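Local coordinates for NIF3-related protein (Bacillus cereus, PDB 2GX8), which is of unknown function but binds zinc ions at a two-metal site of the NIF3 family and carries an added, probably regulatory, domain, at residues E160-V165 and I232-Q237; T195-G200 and V226-I231. All coordinates share one frame; numbering follows the deposited sequence.

Contact 1. Residues E160-V165 and I232-Q237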
loop_
_atom_site.group_PDB
_atom_site.type_symbol
_atom_site.label_atom_id
_atom_site.label_comp_id
_atom_site.label_asym_id
_atom_site.label_seq_id
_atom_site.Cartn_x
_atom_site.Cartn_y
_atom_site.Cartn_z
ATOM N N GLU C 160 -9.109 -24.217 -16.573
ATOM C CA GLU C 160 -10.359 -23.747 -17.198
ATOM C C GLU C 160 -10.630 -24.670 -18.394
ATOM O O GLU C 160 -9.697 -25.037 -19.125
ATOM C CB GLU C 160 -10.246 -22.299 -17.698
ATOM C CG GLU C 160 -10.072 -21.238 -16.615
ATOM C CD GLU C 160 -9.828 -19.830 -17.187
ATOM O OE1 GLU C 160 -10.170 -19.579 -18.364
ATOM O OE2 GLU C 160 -9.282 -18.967 -16.458
ATOM N N MET C 161 -11.888 -25.066 -18.571
ATOM C CA MET C 161 -12.260 -25.957 -19.680
ATOM C C MET C 161 -12.943 -25.190 -20.798
ATOM O O MET C 161 -13.628 -24.186 -20.562
ATOM C CB MET C 161 -13.181 -27.100 -19.219
ATOM C CG MET C 161 -12.625 -28.075 -18.151
ATOM S SD MET C 161 -11.325 -29.229 -18.636
ATOM C CE MET C 161 -9.929 -28.256 -18.217
ATOM N N LYS C 162 -12.742 -25.678 -22.014
ATOM C CA LYS C 162 -13.288 -25.064 -23.211
ATOM C C LYS C 162 -13.972 -26.093 -24.060
ATOM O O LYS C 162 -13.545 -27.239 -24.101
ATOM C CB LYS C 162 -12.168 -24.471 -24.063
ATOM C CG LYS C 162 -11.260 -23.503 -23.327
ATOM C CD LYS C 162 -12.125 -22.461 -22.660
ATOM C CE LYS C 162 -11.367 -21.650 -21.682
ATOM N NZ LYS C 162 -10.559 -20.691 -22.423
ATOM N N LYS C 163 -15.042 -25.683 -24.725
ATOM C CA LYS C 163 -15.702 -26.536 -25.677
ATOM C C LYS C 163 -15.270 -26.054 -27.076
ATOM O O LYS C 163 -15.451 -24.893 -27.450
ATOM C CB LYS C 163 -17.209 -26.435 -25.542
ATOM C CG LYS C 163 -17.973 -27.638 -26.118
ATOM C CD LYS C 163 -17.670 -28.880 -25.308
ATOM C CE LYS C 163 -18.500 -30.058 -25.813
ATOM N NZ LYS C 163 -18.120 -31.386 -25.288
ATOM N N VAL C 164 -14.639 -26.935 -27.836
ATOM C CA VAL C 164 -14.310 -26.573 -29.200
ATOM C C VAL C 164 -15.394 -27.153 -30.085
ATOM O O VAL C 164 -15.668 -28.353 -30.030
ATOM C CB VAL C 164 -12.985 -27.165 -29.653
ATOM C CG1 VAL C 164 -12.696 -26.764 -31.118
ATOM C CG2 VAL C 164 -11.882 -26.708 -28.765
ATOM N N VAL C 165 -16.014 -26.301 -30.896
ATOM C CA VAL C 165 -17.015 -26.753 -31.853
ATOM C C VAL C 165 -16.409 -26.457 -33.223
ATOM O O VAL C 165 -16.022 -25.326 -33.487
ATOM C CB VAL C 165 -18.333 -25.992 -31.673
ATOM C CG1 VAL C 165 -19.350 -26.386 -32.754
ATOM C CG2 VAL C 165 -18.893 -26.242 -30.278
ATOM N N ILE C 232 -11.908 -29.467 -24.017
ATOM C CA ILE C 232 -10.458 -29.371 -23.834
ATOM C C ILE C 232 -10.063 -28.549 -22.622
ATOM O O ILE C 232 -10.833 -27.688 -22.183
ATOM C CB ILE C 232 -9.691 -28.715 -25.040
ATOM C CG1 ILE C 232 -10.154 -27.281 -25.281
ATOM C CG2 ILE C 232 -9.754 -29.561 -26.282
ATOM C CD1 ILE C 232 -9.241 -26.513 -26.209
ATOM N N PRO C 233 -8.883 -28.857 -22.048
ATOM C CA PRO C 233 -8.305 -27.997 -21.027
ATOM C C PRO C 233 -7.623 -26.852 -21.768
ATOM O O PRO C 233 -6.993 -27.090 -22.800
ATOM C CB PRO C 233 -7.271 -28.897 -20.325
ATOM C CG PRO C 233 -6.981 -30.009 -21.253
ATOM C CD PRO C 233 -8.072 -30.066 -22.300
ATOM N N ALA C 234 -7.757 -25.632 -21.260
ATOM C CA ALA C 234 -7.161 -24.453 -21.879
ATOM C C ALA C 234 -5.691 -24.601 -22.341
ATOM O O ALA C 234 -5.312 -24.077 -23.384
ATOM C CB ALA C 234 -7.319 -23.248 -20.953
ATOM N N SER C 235 -4.875 -25.323 -21.572
ATOM C CA SER C 235 -3.467 -25.528 -21.914
ATOM C C SER C 235 -3.275 -26.324 -23.219
ATOM O O SER C 235 -2.244 -26.178 -23.893
ATOM C CB SER C 235 -2.727 -26.229 -20.778
ATOM O OG SER C 235 -3.067 -27.602 -20.717
ATOM N N LEU C 236 -4.245 -27.167 -23.576
ATOM C CA LEU C 236 -4.140 -27.937 -24.818
ATOM C C LEU C 236 -4.721 -27.229 -26.038
ATOM O O LEU C 236 -4.654 -27.767 -27.141
ATOM C CB LEU C 236 -4.792 -29.325 -24.694
ATOM C CG LEU C 236 -4.151 -30.461 -23.890
ATOM C CD1 LEU C 236 -4.988 -31.735 -24.037
ATOM C CD2 LEU C 236 -2.701 -30.732 -24.321
ATOM N N GLN C 237 -5.276 -26.030 -25.850
ATOM C CA GLN C 237 -5.909 -25.296 -26.955
ATOM C C GLN C 237 -5.025 -25.164 -28.220
ATOM O O GLN C 237 -5.395 -25.622 -29.312
ATOM C CB GLN C 237 -6.462 -23.923 -26.501
ATOM C CG GLN C 237 -7.327 -23.227 -27.588
ATOM C CD GLN C 237 -7.909 -21.880 -27.183
ATOM O OE1 GLN C 237 -7.967 -20.968 -28.003
ATOM N NE2 GLN C 237 -8.355 -21.752 -25.934
#

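Contact 2. Residues T195-G200 and V226-I231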
loop_
_atom_site.group_PDB
_atom_site.type_symbol
_atom_site.label_atom_id
_atom_site.label_comp_id
_atom_site.label_asym_id
_atom_site.label_seq_id
_atom_site.Cartn_x
_atom_site.Cartn_y
_atom_site.Cartn_z
ATOM N N THR C 195 -16.110 -37.083 -28.254
ATOM C CA THR C 195 -16.623 -36.091 -29.182
ATOM C C THR C 195 -18.120 -36.307 -29.371
ATOM O O THR C 195 -18.674 -37.386 -29.062
ATOM C CB THR C 195 -16.001 -36.200 -30.619
ATOM O OG1 THR C 195 -16.489 -37.378 -31.281
ATOM C CG2 THR C 195 -14.478 -36.227 -30.601
ATOM N N PHE C 196 -18.768 -35.269 -29.895
ATOM C CA PHE C 196 -20.169 -35.361 -30.288
ATOM C C PHE C 196 -20.334 -34.697 -31.639
ATOM O O PHE C 196 -19.876 -33.577 -31.845
ATOM C CB PHE C 196 -21.125 -34.738 -29.264
ATOM C CG PHE C 196 -22.566 -34.819 -29.680
ATOM C CD1 PHE C 196 -23.281 -35.983 -29.506
ATOM C CD2 PHE C 196 -23.206 -33.725 -30.256
ATOM C CE1 PHE C 196 -24.603 -36.069 -29.901
ATOM C CE2 PHE C 196 -24.546 -33.818 -30.658
ATOM C CZ PHE C 196 -25.229 -34.993 -30.478
ATOM N N SER C 197 -20.998 -35.396 -32.546
ATOM C CA SER C 197 -21.223 -34.911 -33.897
ATOM C C SER C 197 -22.695 -35.011 -34.287
ATOM O O SER C 197 -23.351 -36.040 -34.064
ATOM C CB SER C 197 -20.418 -35.737 -34.915
ATOM O OG SER C 197 -19.026 -35.719 -34.660
ATOM N N SER C 198 -23.189 -33.936 -34.900
ATOM C CA SER C 198 -24.551 -33.881 -35.419
ATOM C C SER C 198 -24.496 -33.241 -36.796
ATOM O O SER C 198 -23.606 -32.459 -37.097
ATOM C CB SER C 198 -25.487 -33.096 -34.490
ATOM O OG SER C 198 -24.991 -31.786 -34.283
ATOM N N GLU C 199 -25.437 -33.611 -37.647
ATOM C CA GLU C 199 -25.467 -33.047 -38.973
ATOM C C GLU C 199 -26.400 -31.859 -39.065
ATOM O O GLU C 199 -27.401 -31.785 -38.367
ATOM C CB GLU C 199 -25.840 -34.109 -39.991
ATOM C CG GLU C 199 -24.756 -35.144 -40.119
ATOM C CD GLU C 199 -25.104 -36.237 -41.085
ATOM O OE1 GLU C 199 -26.282 -36.673 -41.099
ATOM O OE2 GLU C 199 -24.184 -36.676 -41.819
ATOM N N GLY C 200 -26.041 -30.925 -39.927
ATOM C CA GLY C 200 -26.854 -29.770 -40.159
ATOM C C GLY C 200 -26.425 -29.089 -41.426
ATOM O O GLY C 200 -25.663 -29.638 -42.221
ATOM N N VAL C 226 -21.125 -31.175 -40.728
ATOM C CA VAL C 226 -21.094 -31.848 -39.440
ATOM C C VAL C 226 -20.546 -30.880 -38.402
ATOM O O VAL C 226 -19.536 -30.210 -38.626
ATOM C CB VAL C 226 -20.251 -33.160 -39.522
ATOM C CG1 VAL C 226 -20.149 -33.840 -38.184
ATOM C CG2 VAL C 226 -20.884 -34.085 -40.471
ATOM N N ARG C 227 -21.257 -30.796 -37.283
ATOM C CA ARG C 227 -20.914 -29.936 -36.173
ATOM C C ARG C 227 -20.305 -30.858 -35.141
ATOM O O ARG C 227 -21.014 -31.637 -34.487
ATOM C CB ARG C 227 -22.176 -29.285 -35.596
ATOM C CG ARG C 227 -21.923 -28.032 -34.817
ATOM C CD ARG C 227 -23.117 -27.537 -33.955
ATOM N NE ARG C 227 -22.951 -27.889 -32.544
ATOM C CZ ARG C 227 -22.726 -27.030 -31.554
ATOM N NH1 ARG C 227 -22.667 -25.722 -31.752
ATOM N NH2 ARG C 227 -22.587 -27.485 -30.337
ATOM N N ILE C 228 -18.987 -30.785 -35.012
ATOM C CA ILE C 228 -18.255 -31.617 -34.077
ATOM C C ILE C 228 -17.873 -30.805 -32.860
ATOM O O ILE C 228 -17.269 -29.748 -32.975
ATOM C CB ILE C 228 -16.942 -32.179 -34.704
ATOM C CG1 ILE C 228 -17.228 -32.914 -36.031
ATOM C CG2 ILE C 228 -16.193 -33.097 -33.698
ATOM C CD1 ILE C 228 -15.975 -33.326 -36.812
ATOM N N GLU C 229 -18.221 -31.304 -31.689
ATOM C CA GLU C 229 -17.827 -30.628 -30.468
ATOM C C GLU C 229 -17.025 -31.559 -29.581
ATOM O O GLU C 229 -17.216 -32.788 -29.606
ATOM C CB GLU C 229 -19.017 -30.041 -29.728
ATOM C CG GLU C 229 -19.973 -31.027 -29.181
ATOM C CD GLU C 229 -21.043 -30.371 -28.351
ATOM O OE1 GLU C 229 -21.638 -29.380 -28.804
ATOM O OE2 GLU C 229 -21.307 -30.853 -27.237
ATOM N N THR C 230 -16.107 -30.974 -28.822
ATOM C CA THR C 230 -15.254 -31.742 -27.931
ATOM C C THR C 230 -14.732 -30.795 -26.858
ATOM O O THR C 230 -14.581 -29.584 -27.095
ATOM C CB THR C 230 -14.098 -32.431 -28.688
ATOM O OG1 THR C 230 -13.589 -33.516 -27.907
ATOM C CG2 THR C 230 -12.988 -31.479 -29.011
ATOM N N ILE C 231 -14.500 -31.342 -25.673
ATOM C CA ILE C 231 -14.034 -30.567 -24.543
ATOM C C ILE C 231 -12.487 -30.577 -24.459
ATOM O O ILE C 231 -11.832 -31.549 -24.833
ATOM C CB ILE C 231 -14.739 -31.081 -23.225
ATOM C CG1 ILE C 231 -14.521 -30.133 -22.027
ATOM C CG2 ILE C 231 -14.350 -32.531 -22.904
ATOM C CD1 ILE C 231 -15.318 -30.516 -20.777
HETATM O O HOH W 1 -22.594 -31.121 -32.357
#

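Contact 1. Residues E160-V165 and I232-Q237
Met161 and Lys162 pair with Pro233 and Ile232 in a short antiparallel ladder, where strand 221-233 leaves the sheet of the inserted domain and turns into helix 237-247. Lys162 and Ile232 form the hydrogen-bonded pair: Lys162 N reaches Ile232 O at 2.8 Å, and the return bond from Ile232 N to Lys162 O is as short. Two residues on, beyond the Met161-Pro233 pair, Ala234 N donates to Glu160 O over 2.9 Å, nearly straight at 163°. Pro233, lacking an N-H, fits the non-hydrogen-bonded position opposite Met161, whose side chain, bent at chi2 and chi3, crosses the proline with CE against its CA and CB, closer than usual, so the exact fit is doubtful. On the other face Ile232 holds CG1 between its backbone N and carbonyl carbon (chi1 61°), which lays CG1 against Lys162 CB at 3.7 Å and lets CD1 meet Val164 CG2, also at 3.7 Å. Ile241 and Met244 of helix 237-247 pack on Val164, while Val240 meets Ile232. Backbone bonding thus fixes the strand end, apolar branches seat the helix on it, and the Lys162 charge, salt-bridged to Asp261 of a third subunit, probably contributes to assembly.

Contact 2. Residues T195-G200 and V226-I231
Phe196 and Ser198 face Glu229 and Arg227 as the hydrogen-bonded pairs of a regular antiparallel ladder. Its tight part is the backbone: Arg227 N points almost straight at Ser198 O (2.9 Å, 178°), and Phe196 and Glu229 exchange two bonds. Ser198 N lies farther from Arg227 O, at 3.2 Å and tilted from the carbonyl plane; that same oxygen accepts a water at 2.7 Å, which also bonds Ser198 OG and sits in the guanidinium plane beside Arg227 NE. On the face of Ser197 and Ile228, Ser197 OG rests 3.6 Å from Ile228 CG1 and bonds Arg177 of helix 170-182. The looser margin is at exposed Glu199, where CG crosses Val226 CG2 at 4.0 Å. On the side of the sheet carrying Phe196, Glu229 CG lies at the phenyl edge, near the ring plane; chi1 66° turns it toward Phe196 CB, 3.9 Å away. Along one strand Arg227 NH2 and Glu229 OE1 form a salt bridge at 2.6 Å, whose hydrogen bond is weak by its angle. Glu229 also pairs with Arg227 of a second subunit and Arg227 with Glu229 of a third, so the carboxylates would offset the gathered arginine charges in a buried, shared cluster.

How the contacts relate
Strand 221-233 serves both contacts, pairing with 194-206 along one edge and with 150-168 along the other. Contact 1 brackets contact 2 in sequence; their centres are 15 Å apart. The join is direct: Val164 N approaches Thr230 O at 2.8 Å, probably a hydrogen bond, and Val165 CG1 packs 3.5 Å from Arg227 NH1. Lys163 adds a weak, long ion pair with Glu229. Contact 1 closes the ladder where strand 221-233 gives way to helix 237-247, whereas contact 2 carries the sheet outward, Thr195 to Ser197 pairing with a strand of a second subunit. The Gln237 side chain of contact 1 comes within about 4 Å of a bound Tris, probably from the crystallisation liquor. Neither contact includes a zinc ligand.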